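Local coordinates for protein Tas1 (Pseudomonas aeruginosa, PDB 6OX6) that pyrophosphorylates adenosine nucleotides to make (p)ppApp, acting as a type VI secreted toxin that drains ADP and ATP from competitor cells, at residues A[364-367]-A[368-371]. Numbering follows the deposited sequence.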
loop_
_atom_site.group_PDB
_atom_site.type_symbol
_atom_site.label_atom_id
_atom_site.label_comp_id
_atom_site.label_asym_id
_atom_site.label_seq_id
_atom_site.Cartn_x
_atom_site.Cartn_y
_atom_site.Cartn_z
ATOM N N VAL A 364 5.861 7.034 -4.932
ATOM C CA VAL A 364 7.060 7.856 -4.992
ATOM C C VAL A 364 7.986 7.426 -3.873
ATOM O O VAL A 364 7.545 7.207 -2.738
ATOM C CB VAL A 364 6.757 9.366 -4.859
ATOM C CG1 VAL A 364 7.943 10.144 -5.336
ATOM C CG2 VAL A 364 5.486 9.775 -5.641
ATOM N N ASN A 365 9.274 7.343 -4.180
ATOM C CA ASN A 365 10.261 7.012 -3.157
ATOM C C ASN A 365 11.635 7.364 -3.692
ATOM O O ASN A 365 11.799 7.672 -4.874
ATOM C CB ASN A 365 10.220 5.531 -2.767
ATOM C CG ASN A 365 10.358 5.329 -1.263
ATOM O OD1 ASN A 365 11.053 6.096 -0.593
ATOM N ND2 ASN A 365 9.671 4.329 -0.724
ATOM N N SER A 366 12.622 7.306 -2.798
ATOM C CA SER A 366 14.010 7.539 -3.140
ATOM C C SER A 366 14.683 6.249 -3.605
ATOM O O SER A 366 14.180 5.141 -3.367
ATOM C CB SER A 366 14.754 8.099 -1.933
ATOM O OG SER A 366 14.659 7.204 -0.841
ATOM N N PRO A 367 15.828 6.362 -4.285
ATOM C CA PRO A 367 16.572 5.141 -4.633
ATOM C C PRO A 367 17.019 4.355 -3.409
ATOM O O PRO A 367 17.029 3.115 -3.448
ATOM C CB PRO A 367 17.773 5.669 -5.441
ATOM C CG PRO A 367 17.373 7.051 -5.898
ATOM C CD PRO A 367 16.478 7.578 -4.812
ATOM N N GLU A 368 17.360 5.034 -2.316
ATOM C CA GLU A 368 17.839 4.325 -1.134
ATOM C C GLU A 368 16.751 3.434 -0.554
ATOM O O GLU A 368 17.010 2.288 -0.164
ATOM C CB GLU A 368 18.336 5.322 -0.079
ATOM C CG GLU A 368 19.606 6.064 -0.480
ATOM C CD GLU A 368 19.398 7.076 -1.625
ATOM O OE1 GLU A 368 18.230 7.401 -1.943
ATOM O OE2 GLU A 368 20.404 7.539 -2.218
HETATM N N MSE A 369 15.531 3.956 -0.489
HETATM C CA MSE A 369 14.410 3.213 0.063
HETATM C C MSE A 369 14.051 2.028 -0.786
HETATM O O MSE A 369 13.717 0.955 -0.238
HETATM C CB MSE A 369 13.202 4.138 0.168
HETATM C CG MSE A 369 13.323 5.057 1.377
HETATM SE SE MSE A 369 13.799 3.995 2.966
HETATM C CE MSE A 369 12.269 2.755 2.936
ATOM N N ILE A 370 14.108 2.187 -2.104
ATOM C CA ILE A 370 13.765 1.106 -3.028
ATOM C C ILE A 370 14.828 0.017 -2.992
ATOM O O ILE A 370 14.516 -1.180 -2.980
ATOM C CB ILE A 370 13.572 1.661 -4.444
ATOM C CG1 ILE A 370 12.213 2.378 -4.514
ATOM C CG2 ILE A 370 13.676 0.488 -5.481
ATOM C CD1 ILE A 370 12.098 3.389 -5.622
ATOM N N TYR A 371 16.098 0.413 -2.989
ATOM C CA TYR A 371 17.179 -0.532 -2.759
ATOM C C TYR A 371 16.915 -1.359 -1.510
ATOM O O TYR A 371 17.053 -2.588 -1.510
ATOM C CB TYR A 371 18.498 0.231 -2.618
ATOM C CG TYR A 371 19.678 -0.649 -2.363
ATOM C CD1 TYR A 371 20.284 -0.699 -1.112
ATOM C CD2 TYR A 371 20.195 -1.438 -3.374
ATOM C CE1 TYR A 371 21.386 -1.519 -0.884
ATOM C CE2 TYR A 371 21.274 -2.260 -3.164
ATOM C CZ TYR A 371 21.862 -2.295 -1.916
ATOM O OH TYR A 371 22.940 -3.121 -1.729
#
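Ser366 OG accepts a weak capping hydrogen bond from Met369 N (3.4 Å); its N-H...O angle of 159° is fairly straight, so the weakness lies in the length. With chi1 at 58°, OG lies between its own N and carbonyl carbon and thus faces the first turn of the helix. Two backbone bonds wind that turn: Ile370 N to Ser366 O at 3.2 Å, and Tyr371 N to Pro367 O at 2.9 Å, the straighter of the pair.

Asn365 OD1 accepts Ser366 N at 3.0 Å, the donor standing well off the C=O direction (C=O...N angle 99°). This strongly bent bond occupies OD1, while ND2 donates to Ser346 O, so both polar ends of the buried group have partners.

Van der Waals contacts, several of them of oxygen on carbon, fill the bend. Asn365 OD1 lies 3.0 Å from Met369 CB and is close to Met369 CG as well, and Asn365 CB meets Ile370 CD1 at 4.0 Å. Glu368 bends back at chi2 until OE1 lies 3.4 Å from Pro367 CD, carboxylate beside the proline ring. Beyond the turn, Pro367 and Ile370 pack on Ile313 and Leu383.

A serine N-cap followed by proline at the first helical position is a classic helix start; here it links the end of strand 359-365 of the mixed sheet to helix 367-373.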